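Local structure of virulence sensor protein BvgS (Bordetella pertussis, 6ZJ8) at residues A[83-87]-A[103-107]; A[97-103]-A[114-120]. The protein is a sensor histidine kinase that controls virulence, and its PAS domain, the part modelled here, probably helps pass the signal along the chain to the kinase. All coordinates share one frame; numbering follows the deposited sequence.

Contact 1 of 2, residues A[83-87]-A[103-107]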
# COMPACT_ATOMS: atom_id res chain seq x y z
N GLU A 83 -9.33 -5.50 6.43
CA GLU A 83 -7.93 -5.86 6.26
C GLU A 83 -7.12 -4.69 5.71
O GLU A 83 -6.00 -4.43 6.18
CB GLU A 83 -7.82 -7.07 5.33
CG GLU A 83 -8.60 -8.28 5.83
CD GLU A 83 -8.75 -9.34 4.76
OE1 GLU A 83 -8.42 -9.06 3.59
OE2 GLU A 83 -9.21 -10.46 5.09
N MET A 84 -7.65 -3.98 4.72
CA MET A 84 -6.91 -2.86 4.15
C MET A 84 -6.70 -1.75 5.17
O MET A 84 -5.65 -1.10 5.19
CB MET A 84 -7.65 -2.31 2.93
CG MET A 84 -7.70 -3.27 1.77
SD MET A 84 -8.23 -2.49 0.24
CE MET A 84 -8.12 -3.88 -0.87
N HIS A 85 -7.70 -1.51 6.03
CA HIS A 85 -7.58 -0.44 7.02
C HIS A 85 -6.34 -0.62 7.88
O HIS A 85 -5.68 0.36 8.25
CB HIS A 85 -8.83 -0.39 7.89
CG HIS A 85 -8.89 0.80 8.79
ND1 HIS A 85 -8.76 0.71 10.16
CD2 HIS A 85 -9.06 2.12 8.51
CE1 HIS A 85 -8.85 1.92 10.69
NE2 HIS A 85 -9.03 2.79 9.71
N GLU A 86 -5.99 -1.87 8.20
CA GLU A 86 -4.83 -2.12 9.05
C GLU A 86 -3.54 -1.69 8.36
O GLU A 86 -2.65 -1.11 9.00
CB GLU A 86 -4.78 -3.60 9.43
CG GLU A 86 -5.93 -4.02 10.34
CD GLU A 86 -6.06 -5.53 10.48
OE1 GLU A 86 -7.14 -6.00 10.90
OE2 GLU A 86 -5.08 -6.25 10.17
N PHE A 87 -3.41 -1.95 7.06
CA PHE A 87 -2.19 -1.60 6.35
C PHE A 87 -2.09 -0.11 6.05
O PHE A 87 -0.98 0.41 5.91
CB PHE A 87 -2.10 -2.38 5.04
CG PHE A 87 -1.80 -3.83 5.22
CD1 PHE A 87 -2.82 -4.75 5.39
CD2 PHE A 87 -0.49 -4.29 5.23
CE1 PHE A 87 -2.54 -6.09 5.56
CE2 PHE A 87 -0.20 -5.63 5.39
CZ PHE A 87 -1.23 -6.53 5.56
N ARG A 103 4.09 -1.06 12.41
CA ARG A 103 3.24 -1.85 13.28
C ARG A 103 3.21 -3.27 12.75
O ARG A 103 3.69 -3.56 11.65
CB ARG A 103 1.82 -1.27 13.35
CG ARG A 103 1.10 -1.17 12.00
CD ARG A 103 -0.39 -0.89 12.14
NE ARG A 103 -1.15 -2.06 12.57
CZ ARG A 103 -2.47 -2.11 12.70
NH1 ARG A 103 -3.06 -3.23 13.09
NH2 ARG A 103 -3.21 -1.04 12.44
N ASP A 104 2.64 -4.17 13.55
CA ASP A 104 2.36 -5.52 13.12
C ASP A 104 0.93 -5.59 12.60
O ASP A 104 0.02 -4.95 13.14
CB ASP A 104 2.54 -6.52 14.27
CG ASP A 104 3.98 -6.63 14.71
OD1 ASP A 104 4.88 -6.42 13.87
OD2 ASP A 104 4.21 -6.95 15.90
N VAL A 105 0.73 -6.36 11.53
CA VAL A 105 -0.58 -6.57 10.94
C VAL A 105 -0.77 -8.06 10.72
O VAL A 105 0.15 -8.76 10.29
CB VAL A 105 -0.74 -5.80 9.61
CG1 VAL A 105 -2.06 -6.16 8.95
CG2 VAL A 105 -0.67 -4.30 9.86
N THR A 106 -1.97 -8.54 11.02
CA THR A 106 -2.30 -9.96 10.92
C THR A 106 -3.28 -10.16 9.77
O THR A 106 -4.31 -9.50 9.70
CB THR A 106 -2.91 -10.46 12.23
OG1 THR A 106 -1.99 -10.22 13.31
CG2 THR A 106 -3.20 -11.95 12.15
N LEU A 107 -2.94 -11.09 8.88
CA LEU A 107 -3.71 -11.32 7.67
C LEU A 107 -3.41 -12.73 7.18
O LEU A 107 -2.25 -13.11 7.06
CB LEU A 107 -3.36 -10.29 6.58
CG LEU A 107 -4.01 -10.49 5.21
CD1 LEU A 107 -5.50 -10.21 5.28
CD2 LEU A 107 -3.34 -9.60 4.18

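Contact 2 of 2, residues A[97-103]-A[114-120]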
# COMPACT_ATOMS: atom_id res chain seq x y z
N GLU A 97 2.61 17.14 5.49
CA GLU A 97 3.95 16.62 5.69
C GLU A 97 3.94 15.10 5.62
O GLU A 97 2.93 14.47 5.96
CB GLU A 97 4.50 17.08 7.06
CG GLU A 97 6.00 16.92 7.23
CD GLU A 97 6.54 17.73 8.39
OE1 GLU A 97 5.75 18.41 9.07
OE2 GLU A 97 7.77 17.69 8.61
N PRO A 98 5.03 14.48 5.17
CA PRO A 98 5.07 13.02 5.13
C PRO A 98 4.81 12.40 6.50
O PRO A 98 5.10 12.99 7.54
CB PRO A 98 6.50 12.72 4.65
CG PRO A 98 6.87 13.91 3.84
CD PRO A 98 6.22 15.08 4.53
N ARG A 99 4.26 11.19 6.47
CA ARG A 99 4.00 10.41 7.68
C ARG A 99 4.70 9.06 7.57
O ARG A 99 4.83 8.49 6.49
CB ARG A 99 2.51 10.19 7.90
CG ARG A 99 1.76 11.38 8.47
CD ARG A 99 0.31 11.01 8.75
NE ARG A 99 0.20 9.97 9.77
CZ ARG A 99 -0.88 9.23 9.96
NH1 ARG A 99 -1.95 9.39 9.20
NH2 ARG A 99 -0.89 8.31 10.92
N PHE A 100 5.14 8.55 8.72
CA PHE A 100 5.80 7.26 8.80
C PHE A 100 5.39 6.56 10.09
O PHE A 100 5.46 7.15 11.17
CB PHE A 100 7.32 7.41 8.74
CG PHE A 100 7.81 8.06 7.49
CD1 PHE A 100 8.05 7.31 6.34
CD2 PHE A 100 8.04 9.43 7.44
CE1 PHE A 100 8.50 7.91 5.19
CE2 PHE A 100 8.50 10.03 6.29
CZ PHE A 100 8.73 9.28 5.16
N GLU A 101 4.98 5.30 9.97
CA GLU A 101 4.63 4.48 11.12
C GLU A 101 5.03 3.04 10.82
O GLU A 101 5.22 2.65 9.67
CB GLU A 101 3.14 4.55 11.45
CG GLU A 101 2.72 5.86 12.11
CD GLU A 101 1.45 5.71 12.93
OE1 GLU A 101 0.37 6.07 12.41
OE2 GLU A 101 1.53 5.24 14.08
N ASP A 102 5.18 2.25 11.89
CA ASP A 102 5.45 0.83 11.75
C ASP A 102 4.66 0.07 12.81
O ASP A 102 4.56 0.52 13.95
CB ASP A 102 6.95 0.53 11.86
CG ASP A 102 7.43 0.46 13.30
OD1 ASP A 102 7.02 1.31 14.11
OD2 ASP A 102 8.24 -0.44 13.60
N ARG A 103 4.09 -1.06 12.41
CA ARG A 103 3.24 -1.85 13.28
C ARG A 103 3.21 -3.27 12.75
O ARG A 103 3.69 -3.56 11.65
CB ARG A 103 1.82 -1.27 13.35
CG ARG A 103 1.10 -1.17 12.00
CD ARG A 103 -0.39 -0.89 12.14
NE ARG A 103 -1.15 -2.06 12.57
CZ ARG A 103 -2.47 -2.11 12.70
NH1 ARG A 103 -3.06 -3.23 13.09
NH2 ARG A 103 -3.21 -1.04 12.44
N VAL A 114 5.25 -4.24 9.35
CA VAL A 114 5.21 -3.43 8.15
C VAL A 114 5.64 -2.01 8.47
O VAL A 114 5.38 -1.48 9.56
CB VAL A 114 3.81 -3.43 7.49
CG1 VAL A 114 3.44 -4.83 7.04
CG2 VAL A 114 2.76 -2.87 8.45
N TYR A 115 6.30 -1.38 7.50
CA TYR A 115 6.72 0.02 7.58
C TYR A 115 5.81 0.81 6.65
O TYR A 115 5.88 0.65 5.42
CB TYR A 115 8.19 0.16 7.19
CG TYR A 115 8.76 1.54 7.40
CD1 TYR A 115 9.01 2.01 8.68
CD2 TYR A 115 9.06 2.36 6.32
CE1 TYR A 115 9.54 3.27 8.88
CE2 TYR A 115 9.59 3.63 6.51
CZ TYR A 115 9.82 4.08 7.80
OH TYR A 115 10.35 5.33 8.00
N GLN A 116 4.96 1.66 7.22
CA GLN A 116 3.93 2.38 6.49
C GLN A 116 4.33 3.83 6.26
O GLN A 116 5.02 4.43 7.08
CB GLN A 116 2.60 2.33 7.25
CG GLN A 116 2.14 0.93 7.62
CD GLN A 116 1.13 0.93 8.76
OE1 GLN A 116 1.41 1.44 9.84
NE2 GLN A 116 -0.04 0.37 8.51
N TRP A 117 3.89 4.39 5.14
CA TRP A 117 4.27 5.74 4.77
C TRP A 117 3.20 6.38 3.91
O TRP A 117 2.44 5.70 3.21
CB TRP A 117 5.61 5.74 4.02
CG TRP A 117 5.58 4.93 2.77
CD1 TRP A 117 5.77 3.59 2.66
CD2 TRP A 117 5.33 5.41 1.44
NE1 TRP A 117 5.66 3.20 1.35
CE2 TRP A 117 5.39 4.30 0.58
CE3 TRP A 117 5.06 6.67 0.90
CZ2 TRP A 117 5.20 4.41 -0.80
CZ3 TRP A 117 4.87 6.78 -0.47
CH2 TRP A 117 4.94 5.66 -1.30
N THR A 118 3.13 7.72 3.96
CA THR A 118 2.26 8.48 3.08
C THR A 118 2.91 9.82 2.78
O THR A 118 3.55 10.42 3.64
CB THR A 118 0.87 8.72 3.71
OG1 THR A 118 1.01 9.44 4.94
CG2 THR A 118 0.16 7.40 3.97
N ILE A 119 2.73 10.29 1.54
CA ILE A 119 3.23 11.58 1.10
C ILE A 119 2.04 12.35 0.52
O ILE A 119 1.40 11.87 -0.42
CB ILE A 119 4.34 11.46 0.05
CG1 ILE A 119 5.48 10.57 0.54
CG2 ILE A 119 4.88 12.85 -0.30
CD1 ILE A 119 6.41 11.24 1.51
N PRO A 120 1.72 13.54 1.02
CA PRO A 120 0.66 14.33 0.39
C PRO A 120 1.18 15.13 -0.80
O PRO A 120 2.37 15.42 -0.92
CB PRO A 120 0.17 15.25 1.51
CG PRO A 120 1.28 15.27 2.54
CD PRO A 120 2.31 14.24 2.16

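Contact 1 of 2, residues A[83-87]-A[103-107]
V105, F87 and E86 meet at the tight centre of this contact. CG1 of the valine makes a CH-pi contact over one face of the F87 ring, 3.7 Å from its centroid and offset toward the rim; chi1 174° puts CG1 anti to the backbone N and over that ring. The extended side chain of E86 crosses the valine obliquely, with OE2 3.3 Å from CG1 of V105. L107 extends the apolar patch: its CD2 lies 3.9 Å from CE1 of F87, while CD1 packs against the carboxylate end of E83, which it crosses at about a right angle. The F87 ring also meets those of W135 and F57, F57 at about 90°.

The exposed side, at R103, is looser. One face of its guanidinium lies over O of E86, with NH2 and that oxygen 3.5 Å apart at an angle too poor for a hydrogen bond. R103 NE donates to D104 O (3.2 Å), in the guanidinium plane but well above the plane of the carbonyl, which helps fix the group's rotation. No hydrogen bond joins helix to strand here, so these two segments are held by apolar packing, with the E86 and R103 charges probably adding only a diffuse attraction.

Contact 2 of 2, residues A[97-103]-A[114-120]
Q116, F100 and R103 lose the most surface where strands 99-103 and 114-120 pair as the two arms of an antiparallel hairpin. Q116 is fixed through its backbone by two bonds to E101: its N reaches E101 O at 2.7 Å, and its O accepts E101 N. Its extended side chain carries OE1 to 3.4 Å from CG of R103, a contact with the aliphatic part of the arginine, whose guanidinium plane stands 85° from the amide. NE2 turns to the end of helix 79-87, making weak hydrogen bonds to the carbonyls of E86 and F87.

On the other face of the sheet, F100 lies across the neighbouring strand. Its chi1 of -60° sets the ring against Y115 and W117, where CD1 reaches OH of Y115 at 3.5 Å and CB of W117 at 3.7 Å, both oblique to the ring.

R103 joins V114 in the last hydrogen-bonded pair of the two segments, V114 N reaching R103 O at 2.9 Å with an N-H...O angle of 174°. At the R99-T118 pair the side chains lie side by side, R99 CB 3.4 Å from T118 OG1, and R99 NH2 forms a salt bridge with E101 OE1 (3.0 Å) along its own strand. Six backbone bonds thus set the register, while F100, Y115 and W117 make an aromatic run on one face and R99, E101 and Q116 share the other with buried V114 and T118.

In the fold
Strand 99-107, at one edge of the antiparallel PAS sheet, serves both contacts: contact 2 zips it to strand 110-122, and contact 1 seats its later half against helix 79-87. R103 belongs to both, its backbone in the sheet and its guanidinium over the helix. Q116 also bridges them through its amide, and V114 touches V105 and F87. Both contacts are partly buried. Contact 1 has a buried apolar heart in F87, V105 and L107 and no hydrogen bond across it; contact 2 runs on a backbone ladder, with V114, Q116 and T118 buried and F100 exposed.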